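Local coordinates for putative hexulose 6 phosphate synthase (Salmonella typhimurium, PDB 3F4W), which is of unestablished function but belongs to the HUMPS family of TIM-barrel proteins, at residues A[29-33]-A[34-38]; A[184-187]-A[188-191]. One frame throughout, in Å; residues are numbered along the deposited sequence.

Both contacts are strand-to-helix turns of one eight-stranded parallel barrel, at the C-terminal ends of the second strand (contact 1) and the eighth (contact 2). These strands lie on either side of strand 2-7 in the sheet, and their side chains Glu30 and Ile185 touch inside the barrel, although the turns are centred about 14 Å apart. Each places a valine at the strand end and a glycine at the N-cap, but the surroundings differ. Contact 1 is mostly buried, with hydrophobic packing under helix 33-39 and a second subunit nearby. Contact 2 is partly exposed, has no neighbouring chain against it, and turns backbone N-H groups toward a bound malonate ion.

Contact 1: A[29-33]-A[34-38]; sequences IEVGT and PFLIR
Val31 CG1 lies 3.6 Å from Phe35 CD2 and 3.8 Å from Leu36 CG, filling the corner where strand 28-31 of the TIM barrel turns into helix 33-39. With CG1 anti to the backbone N (chi1 176°), the valine reaches under the first turn of the helix. Its side chain and that of Phe35 cross at about a right angle, and the methyl approaches the ring obliquely. A branched valine suits both the strand and this apolar corner, while Phe35 extends on to Leu12 and Ala15 of helix 12-22 and Ala43 of helix 42-50.

Two backbone carbonyls of the turn start the helical bonding. Gly32 O, from the N-cap residue, accepts from Leu36 N at 2.8 Å in an almost straight bond (172°), and Thr33 O accepts from Ile37 N at 2.9 Å. Pro34 fits the first turn because it has no N-H, and at this position none is needed for the helical bonding pattern. The Thr33 hydroxyl is satisfied outside the turn, by hydrogen bonds with Asp59 O and Lys61 NZ; Glu30 OE1, at the inner face of the strand, is bonded to Gln4 NE2, while OE2 lies close to the like-charged Asp59 OD2. Glu69 of the second subunit packs on Thr33, Pro34 and Ile37. Beside the second helical bond, Ile37 CG1 lies 3.1 Å from Thr33 O.

Contact 2: A[184-187]-A[188-191]; sequences VIVG and SAIT. With MLI (malonate ion), chain C.
Gly187 and Ser188 present two successive backbone N-H groups to one carboxylate of a malonate ion, probably acquired from the crystallisation liquor. Ser188 N gives the straighter bond, to malonate O9 at 3.0 Å (167°), whereas Gly187 N reaches O8 in a weak one (3.1 Å, 131°). Glycine suits this place because a beta carbon would run into both O9 and Ser188 N. The ion is also hydrogen-bonded to His134 NE2, Gln140 NE2 and Gly167 N, and the nearby N-terminus of helix 188-191 would be expected to favour a negative charge.

The same glycine is the N-cap of that short helix, at the end of the eighth strand of the TIM barrel. Backbone N-H groups following strands seven and eight (Gly167, Gly187, Ser188) resemble the phosphate-binding site common in such barrels. The Gly187 carbonyl oxygen is shared by two backbone donors: Thr191 N makes a nearly straight bond at 2.9 Å, while Ile190 N, also at 2.9 Å, comes from above the carbonyl plane with a more bent angle (141°).

Behind the turn the packing is apolar. Val186 CG1, the methyl set beside the carbonyl carbon, touches Ile190 CD1 at 3.6 Å and Ala189 CB at 3.8 Å; the small alanine suits a place where the helix passes close to the strand end. Beyond them, Val186 packs on Ile203 of helix 196-209, and Ile190 on Leu5 of strand 2-7.

Contact 1: A[29-33]-A[34-38]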
loop_
_atom_site.group_PDB
_atom_site.type_symbol
_atom_site.label_atom_id
_atom_site.label_comp_id
_atom_site.label_asym_id
_atom_site.label_seq_id
_atom_site.Cartn_x
_atom_site.Cartn_y
_atom_site.Cartn_z
ATOM N N ILE A 29 -11.360 15.571 0.727
ATOM C CA ILE A 29 -11.059 14.892 1.977
ATOM C C ILE A 29 -10.308 13.606 1.658
ATOM O O ILE A 29 -10.817 12.741 0.944
ATOM C CB ILE A 29 -12.342 14.559 2.760
ATOM C CG1 ILE A 29 -13.189 15.820 2.947
ATOM C CG2 ILE A 29 -11.999 13.910 4.098
ATOM C CD1 ILE A 29 -14.474 15.589 3.721
ATOM N N GLU A 30 -9.091 13.486 2.170
ATOM C CA GLU A 30 -8.300 12.292 1.921
ATOM C C GLU A 30 -8.338 11.338 3.112
ATOM O O GLU A 30 -7.966 11.700 4.226
ATOM C CB GLU A 30 -6.847 12.647 1.594
ATOM C CG GLU A 30 -5.926 11.430 1.555
ATOM C CD GLU A 30 -4.458 11.792 1.421
ATOM O OE1 GLU A 30 -4.148 12.861 0.858
ATOM O OE2 GLU A 30 -3.609 10.997 1.879
ATOM N N VAL A 31 -8.797 10.116 2.876
ATOM C CA VAL A 31 -8.643 9.072 3.877
ATOM C C VAL A 31 -7.240 8.489 3.720
ATOM O O VAL A 31 -6.972 7.755 2.768
ATOM C CB VAL A 31 -9.715 7.980 3.726
ATOM C CG1 VAL A 31 -9.484 6.853 4.726
ATOM C CG2 VAL A 31 -11.099 8.584 3.904
ATOM N N GLY A 32 -6.349 8.842 4.642
ATOM C CA GLY A 32 -4.961 8.408 4.590
ATOM C C GLY A 32 -4.781 6.905 4.691
ATOM O O GLY A 32 -5.686 6.190 5.121
ATOM N N THR A 33 -3.604 6.420 4.308
ATOM C CA THR A 33 -3.367 4.979 4.247
ATOM C C THR A 33 -3.530 4.257 5.588
ATOM O O THR A 33 -4.204 3.235 5.656
ATOM C CB THR A 33 -1.986 4.655 3.653
ATOM O OG1 THR A 33 -1.813 5.393 2.439
ATOM C CG2 THR A 33 -1.871 3.166 3.361
ATOM N N PRO A 34 -2.903 4.776 6.655
ATOM C CA PRO A 34 -3.054 4.136 7.968
ATOM C C PRO A 34 -4.505 4.189 8.442
ATOM O O PRO A 34 -4.965 3.301 9.163
ATOM C CB PRO A 34 -2.173 4.994 8.878
ATOM C CG PRO A 34 -1.193 5.641 7.965
ATOM C CD PRO A 34 -1.934 5.884 6.689
ATOM N N PHE A 35 -5.212 5.230 8.026
ATOM C CA PHE A 35 -6.619 5.412 8.371
ATOM C C PHE A 35 -7.439 4.321 7.683
ATOM O O PHE A 35 -8.234 3.627 8.326
ATOM C CB PHE A 35 -7.063 6.823 7.956
ATOM C CG PHE A 35 -8.450 7.202 8.396
ATOM C CD1 PHE A 35 -9.176 6.400 9.259
ATOM C CD2 PHE A 35 -9.016 8.395 7.963
ATOM C CE1 PHE A 35 -10.453 6.768 9.664
ATOM C CE2 PHE A 35 -10.287 8.767 8.361
ATOM C CZ PHE A 35 -11.008 7.953 9.214
ATOM N N LEU A 36 -7.227 4.161 6.378
ATOM C CA LEU A 36 -7.840 3.072 5.622
ATOM C C LEU A 36 -7.542 1.711 6.241
ATOM O O LEU A 36 -8.434 0.881 6.400
ATOM C CB LEU A 36 -7.329 3.060 4.184
ATOM C CG LEU A 36 -8.196 3.638 3.076
ATOM C CD1 LEU A 36 -7.503 3.414 1.740
ATOM C CD2 LEU A 36 -9.571 2.994 3.088
ATOM N N ILE A 37 -6.276 1.471 6.560
ATOM C CA ILE A 37 -5.864 0.192 7.125
ATOM C C ILE A 37 -6.508 -0.031 8.490
ATOM O O ILE A 37 -6.882 -1.153 8.845
ATOM C CB ILE A 37 -4.334 0.115 7.261
ATOM C CG1 ILE A 37 -3.679 0.183 5.878
ATOM C CG2 ILE A 37 -3.925 -1.144 8.001
ATOM C CD1 ILE A 37 -4.132 -0.902 4.927
ATOM N N ARG A 38 -6.644 1.051 9.247
ATOM C CA ARG A 38 -7.250 1.000 10.570
ATOM C C ARG A 38 -8.720 0.610 10.493
ATOM O O ARG A 38 -9.158 -0.355 11.122
ATOM C CB ARG A 38 -7.122 2.368 11.236
ATOM C CG ARG A 38 -7.536 2.421 12.686
ATOM C CD ARG A 38 -7.138 3.767 13.268
ATOM N NE ARG A 38 -6.558 3.620 14.596
ATOM C CZ ARG A 38 -5.578 4.381 15.067
ATOM N NH1 ARG A 38 -5.060 5.340 14.310
ATOM N NH2 ARG A 38 -5.111 4.175 16.291
#

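Contact 2: A[184-187]-A[188-191]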
loop_
_atom_site.group_PDB
_atom_site.type_symbol
_atom_site.label_atom_id
_atom_site.label_comp_id
_atom_site.label_asym_id
_atom_site.label_seq_id
_atom_site.Cartn_x
_atom_site.Cartn_y
_atom_site.Cartn_z
ATOM N N VAL A 184 -3.122 21.049 -4.004
ATOM C CA VAL A 184 -2.160 21.116 -2.919
ATOM C C VAL A 184 -2.670 20.246 -1.774
ATOM O O VAL A 184 -3.798 20.417 -1.305
ATOM C CB VAL A 184 -1.950 22.563 -2.444
ATOM C CG1 VAL A 184 -1.071 22.592 -1.209
ATOM C CG2 VAL A 184 -1.340 23.398 -3.562
ATOM N N ILE A 185 -1.844 19.294 -1.348
ATOM C CA ILE A 185 -2.215 18.348 -0.301
ATOM C C ILE A 185 -1.565 18.735 1.026
ATOM O O ILE A 185 -0.359 18.966 1.092
ATOM C CB ILE A 185 -1.796 16.902 -0.679
ATOM C CG1 ILE A 185 -2.473 16.470 -1.984
ATOM C CG2 ILE A 185 -2.132 15.937 0.443
ATOM C CD1 ILE A 185 -1.767 15.332 -2.709
ATOM N N VAL A 186 -2.373 18.813 2.077
ATOM C CA VAL A 186 -1.882 19.169 3.401
ATOM C C VAL A 186 -2.452 18.196 4.419
ATOM O O VAL A 186 -3.612 17.794 4.326
ATOM C CB VAL A 186 -2.271 20.616 3.784
ATOM C CG1 VAL A 186 -1.933 20.897 5.241
ATOM C CG2 VAL A 186 -1.565 21.610 2.876
ATOM N N GLY A 187 -1.628 17.802 5.382
ATOM C CA GLY A 187 -2.065 16.883 6.412
ATOM C C GLY A 187 -1.711 17.410 7.785
ATOM O O GLY A 187 -2.497 18.125 8.406
ATOM N N SER A 188 -0.506 17.074 8.233
ATOM C CA SER A 188 -0.040 17.383 9.583
ATOM C C SER A 188 -0.167 18.854 9.978
ATOM O O SER A 188 -0.514 19.167 11.116
ATOM C CB SER A 188 1.411 16.921 9.757
ATOM O OG SER A 188 1.879 17.197 11.064
ATOM N N ALA A 189 0.130 19.757 9.050
ATOM C CA ALA A 189 0.067 21.188 9.345
ATOM C C ALA A 189 -1.300 21.564 9.901
ATOM O O ALA A 189 -1.416 22.448 10.752
ATOM C CB ALA A 189 0.386 22.008 8.103
ATOM N N ILE A 190 -2.334 20.881 9.421
ATOM C CA ILE A 190 -3.702 21.147 9.854
ATOM C C ILE A 190 -4.169 20.227 10.984
ATOM O O ILE A 190 -4.752 20.686 11.968
ATOM C CB ILE A 190 -4.691 21.054 8.665
ATOM C CG1 ILE A 190 -4.461 22.218 7.693
ATOM C CG2 ILE A 190 -6.127 21.039 9.165
ATOM C CD1 ILE A 190 -5.162 22.063 6.356
ATOM N N THR A 191 -3.913 18.929 10.853
ATOM C CA THR A 191 -4.414 17.974 11.839
ATOM C C THR A 191 -3.750 18.130 13.208
ATOM O O THR A 191 -4.361 17.844 14.236
ATOM C CB THR A 191 -4.301 16.515 11.350
ATOM O OG1 THR A 191 -2.940 16.224 11.019
ATOM C CG2 THR A 191 -5.175 16.299 10.122
HETATM C C1 MLI C . 0.703 15.081 3.899
HETATM C C2 MLI C . 1.941 14.438 3.338
HETATM C C3 MLI C . 1.125 15.879 5.107
HETATM O O6 MLI C . 2.024 13.225 3.239
HETATM O O7 MLI C . 2.945 15.120 3.230
HETATM O O8 MLI C . 1.332 17.080 4.979
HETATM O O9 MLI C . 0.985 15.404 6.225
#